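Local coordinates for protein lactate dehydrogenase (Eimeria maxima, PDB 6CT6) that probably catalyses the NADH-dependent, reversible reduction of pyruvate to lactate, and here holds NADH together with oxamate, a pyruvate analogue, at residues S99-D102 / L103-V106; T226-A229 / G230-V234. All coordinates share one frame; numbering follows the deposited sequence.

How the interactions relate
Interaction 1 and interaction 2 lie on different sides of the oxamate site. Segment 99-106 runs through the loop that follows strand 80-83, in the NAD-binding domain, into helix 104-121; segment 226-234 is a kinked part of helix 216-237 in the C-terminal domain. Their centres are about 17 Å apart, yet the two meet at the ligand, where Arg-100 NH2 packs 4.3 Å from Gly-230 CA. Interaction 1 supplies Arg-100, one of two arginines that hydrogen-bond oxamate, and interaction 2 supplies a glycine that touches it. Arg-163, His-187 and Asn-132 add further hydrogen bonds, so the ligand is gripped by residues from both domains.

Interaction 1 of 2, residues S99-D102 / L103-V106; sequences SRMD and LLPV. With OXM (oxamic acid), chain F.
Met-101 and Leu-104 meet across a type I beta turn, Met-101 SD resting 4.0 Å from Leu-104 CD1, with the two side chains alongside one another and pointing the same way. A weak hydrogen bond, 3.3 Å from Leu-104 N to Met-101 O, closes the turn. At its two corner residues, Asp-102 OD1 lies 3.4 Å from Leu-103 CD1. Helix 104-121 starts here, with Leu-103 as its N-cap residue and the buried Leu-104 packing on Ile-323 and Leu-326 of helix 303-328, a place suited to a branched apolar side chain. The loop leading into this helix corresponds to the substrate-specificity loop of lactate and malate dehydrogenases. Arg-100, like Trp-98, is one of the loop's residues in the oxamate pocket, and arginine suits the place because two N-H groups on one edge can hold an amide oxygen and a carboxylate oxygen together. From CB, Arg-100 CG turns beside the backbone N (chi1 -62°); the chain then runs extended as far as NE, where chi4 (101°) turns the guanidinium across it. CD passes 3.9 Å from oxamate O1. NE donates almost straight to oxamate O1 (3.0 Å, 174°), which lies in the guanidinium plane at its edge. At the tip, NH2 donates to oxamate O2 over 2.9 Å.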
loop_
_atom_site.group_PDB
_atom_site.type_symbol
_atom_site.label_atom_id
_atom_site.label_comp_id
_atom_site.label_asym_id
_atom_site.label_seq_id
_atom_site.Cartn_x
_atom_site.Cartn_y
_atom_site.Cartn_z
ATOM N N SER B 99 10.488 -16.808 13.741
ATOM C CA SER B 99 10.633 -16.162 15.035
ATOM C C SER B 99 11.043 -14.716 14.808
ATOM O O SER B 99 11.724 -14.395 13.831
ATOM C CB SER B 99 11.661 -16.876 15.924
ATOM O OG SER B 99 12.977 -16.694 15.434
ATOM N N ARG B 100 10.611 -13.846 15.718
ATOM C CA ARG B 100 10.951 -12.431 15.641
ATOM C C ARG B 100 12.350 -12.187 16.194
ATOM O O ARG B 100 12.690 -11.051 16.540
ATOM C CB ARG B 100 9.929 -11.585 16.411
ATOM C CG ARG B 100 8.489 -11.654 15.898
ATOM C CD ARG B 100 7.563 -10.802 16.775
ATOM N NE ARG B 100 6.187 -10.744 16.282
ATOM C CZ ARG B 100 5.180 -11.459 16.775
ATOM N NH1 ARG B 100 5.386 -12.297 17.781
ATOM N NH2 ARG B 100 3.963 -11.337 16.263
ATOM N N MET B 101 13.172 -13.242 16.275
ATOM C CA MET B 101 14.431 -13.151 17.001
ATOM C C MET B 101 15.599 -13.889 16.355
ATOM O O MET B 101 16.718 -13.794 16.869
ATOM C CB MET B 101 14.224 -13.668 18.437
ATOM C CG MET B 101 15.473 -13.697 19.309
ATOM S SD MET B 101 15.128 -13.296 21.032
ATOM C CE MET B 101 13.679 -14.299 21.350
ATOM N N ASP B 102 15.400 -14.601 15.245
ATOM C CA ASP B 102 16.517 -15.330 14.652
ATOM C C ASP B 102 17.602 -14.404 14.105
ATOM O O ASP B 102 18.712 -14.873 13.830
ATOM C CB ASP B 102 16.018 -16.253 13.541
ATOM C CG ASP B 102 15.139 -15.540 12.536
ATOM O OD1 ASP B 102 15.147 -14.291 12.517
ATOM O OD2 ASP B 102 14.440 -16.230 11.762
ATOM N N LEU B 103 17.319 -13.107 13.947
ATOM C CA LEU B 103 18.274 -12.168 13.365
ATOM C C LEU B 103 18.660 -11.053 14.331
ATOM O O LEU B 103 19.181 -10.018 13.905
ATOM C CB LEU B 103 17.710 -11.576 12.072
ATOM C CG LEU B 103 17.754 -12.551 10.893
ATOM C CD1 LEU B 103 16.520 -12.411 10.018
ATOM C CD2 LEU B 103 19.024 -12.349 10.075
ATOM N N LEU B 104 18.423 -11.246 15.626
ATOM C CA LEU B 104 18.774 -10.232 16.619
ATOM C C LEU B 104 20.235 -9.810 16.556
ATOM O O LEU B 104 20.502 -8.597 16.564
ATOM C CB LEU B 104 18.410 -10.760 18.013
ATOM C CG LEU B 104 18.567 -9.812 19.204
ATOM C CD1 LEU B 104 17.678 -10.276 20.343
ATOM C CD2 LEU B 104 20.010 -9.733 19.687
ATOM N N PRO B 105 21.216 -10.719 16.507
ATOM C CA PRO B 105 22.619 -10.271 16.502
ATOM C C PRO B 105 22.943 -9.342 15.352
ATOM O O PRO B 105 23.804 -8.465 15.492
ATOM C CB PRO B 105 23.406 -11.586 16.396
ATOM C CG PRO B 105 22.458 -12.644 16.836
ATOM C CD PRO B 105 21.112 -12.182 16.391
ATOM N N VAL B 106 22.281 -9.520 14.214
ATOM C CA VAL B 106 22.543 -8.689 13.044
ATOM C C VAL B 106 21.835 -7.349 13.173
ATOM O O VAL B 106 22.431 -6.283 12.975
ATOM C CB VAL B 106 22.104 -9.434 11.769
ATOM C CG1 VAL B 106 22.393 -8.599 10.527
ATOM C CG2 VAL B 106 22.788 -10.788 11.688
HETATM C C1 OXM F . 4.965 -9.518 13.120
HETATM N N1 OXM F . 5.478 -10.419 12.098
HETATM O O1 OXM F . 5.716 -8.962 13.856
HETATM C C2 OXM F . 3.458 -9.285 13.254
HETATM O O2 OXM F . 2.905 -9.361 14.381
HETATM O O3 OXM F . 2.765 -9.012 12.239
#

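Interaction 2 of 2, residues T226-A229 / G230-V234; sequences TKQA and GGDIV
Gln-228 and Asp-232 are joined one helical turn apart by a backbone hydrogen bond of 2.8 Å from Asp-232 N to Gln-228 O. A second one follows, 3.0 Å from Ile-233 N to Ala-229 O. Asp-232 keeps CG beside its own backbone N (chi1 -76°), which brings Asp-232 CG back to 3.3 Å from Gln-228 O and OD2 to 3.7 Å from Gln-228 CB. Its OD1 forms a salt bridge with Arg-235, so an acid here has a basic partner on the same helix. Ile-233 CG1 lies 3.4 Å from Ala-229 O, alongside the carbonyl.

The helix is kinked just before these bonds, where the amides of Gly-230 and Gly-231 lack the usual bond to the carbonyl four residues back. Two waters fill in: one accepts from Gly-230 N, the other from Gly-231 N, each at 2.8 Å, and both donate to Lys-227 O, so a single carbonyl serves two water bridges. Having no side chain, Gly-230 lets oxamate touch the backbone, and the small methyl of Ala-229 packs against Arg-163, which also hydrogen-bonds oxamate.

Further out, Thr-226, Ala-229 and Ile-233 lay this part of helix 216-237 against helix 157-172. Ala-229 also packs on His-55, and Asp-232 and Ile-233 on Met-51, of the second subunit, both on its helix 45-59, while Val-234 touches Trp-98 and Ser-241 in the loops that precede helices 104-121 and 244-259.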
loop_
_atom_site.group_PDB
_atom_site.type_symbol
_atom_site.label_atom_id
_atom_site.label_comp_id
_atom_site.label_asym_id
_atom_site.label_seq_id
_atom_site.Cartn_x
_atom_site.Cartn_y
_atom_site.Cartn_z
ATOM N N THR B 226 -5.450 -13.949 18.793
ATOM C CA THR B 226 -4.718 -12.685 18.817
ATOM C C THR B 226 -3.215 -12.925 18.911
ATOM O O THR B 226 -2.430 -12.318 18.173
ATOM C CB THR B 226 -5.198 -11.822 19.986
ATOM O OG1 THR B 226 -6.591 -11.524 19.824
ATOM C CG2 THR B 226 -4.406 -10.516 20.062
ATOM N N LYS B 227 -2.795 -13.801 19.826
ATOM C CA LYS B 227 -1.373 -14.095 19.965
ATOM C C LYS B 227 -0.812 -14.758 18.712
ATOM O O LYS B 227 0.378 -14.608 18.409
ATOM C CB LYS B 227 -1.138 -14.990 21.187
ATOM C CG LYS B 227 -1.626 -14.400 22.507
ATOM C CD LYS B 227 -1.831 -15.479 23.566
ATOM C CE LYS B 227 -0.513 -15.995 24.123
ATOM N NZ LYS B 227 -0.192 -15.384 25.443
ATOM N N GLN B 228 -1.649 -15.483 17.972
ATOM C CA GLN B 228 -1.210 -16.254 16.814
ATOM C C GLN B 228 -1.292 -15.487 15.498
ATOM O O GLN B 228 -0.765 -15.970 14.488
ATOM C CB GLN B 228 -2.054 -17.529 16.687
ATOM C CG GLN B 228 -1.898 -18.500 17.843
ATOM C CD GLN B 228 -3.066 -19.460 17.961
ATOM O OE1 GLN B 228 -3.856 -19.616 17.029
ATOM N NE2 GLN B 228 -3.187 -20.100 19.117
ATOM N N ALA B 229 -1.927 -14.312 15.483
ATOM C CA ALA B 229 -2.251 -13.661 14.215
ATOM C C ALA B 229 -1.008 -13.422 13.366
ATOM O O ALA B 229 -1.024 -13.665 12.153
ATOM C CB ALA B 229 -2.970 -12.340 14.475
ATOM N N GLY B 230 0.071 -12.930 13.977
ATOM C CA GLY B 230 1.267 -12.630 13.207
ATOM C C GLY B 230 1.822 -13.857 12.516
ATOM O O GLY B 230 2.102 -13.838 11.315
ATOM N N GLY B 231 1.978 -14.950 13.266
ATOM C CA GLY B 231 2.448 -16.187 12.668
ATOM C C GLY B 231 1.474 -16.746 11.650
ATOM O O GLY B 231 1.884 -17.323 10.640
ATOM N N ASP B 232 0.172 -16.588 11.902
ATOM C CA ASP B 232 -0.826 -17.035 10.934
ATOM C C ASP B 232 -0.639 -16.337 9.595
ATOM O O ASP B 232 -0.768 -16.962 8.536
ATOM C CB ASP B 232 -2.238 -16.782 11.469
ATOM C CG ASP B 232 -2.653 -17.786 12.527
ATOM O OD1 ASP B 232 -2.047 -18.877 12.582
ATOM O OD2 ASP B 232 -3.590 -17.489 13.296
ATOM N N ILE B 233 -0.332 -15.039 9.620
ATOM C CA ILE B 233 -0.133 -14.297 8.379
ATOM C C ILE B 233 1.150 -14.749 7.694
ATOM O O ILE B 233 1.184 -14.935 6.473
ATOM C CB ILE B 233 -0.130 -12.782 8.663
ATOM C CG1 ILE B 233 -1.534 -12.323 9.081
ATOM C CG2 ILE B 233 0.348 -11.999 7.441
ATOM C CD1 ILE B 233 -1.613 -10.877 9.551
ATOM N N VAL B 234 2.226 -14.920 8.465
ATOM C CA VAL B 234 3.485 -15.421 7.913
ATOM C C VAL B 234 3.248 -16.723 7.158
ATOM O O VAL B 234 3.749 -16.920 6.044
ATOM C CB VAL B 234 4.520 -15.603 9.040
ATOM C CG1 VAL B 234 5.713 -16.441 8.571
ATOM C CG2 VAL B 234 4.990 -14.251 9.547
HETATM O O HOH W 1 0.762 -12.104 16.604
HETATM O O HOH W 2 2.178 -15.211 16.004
#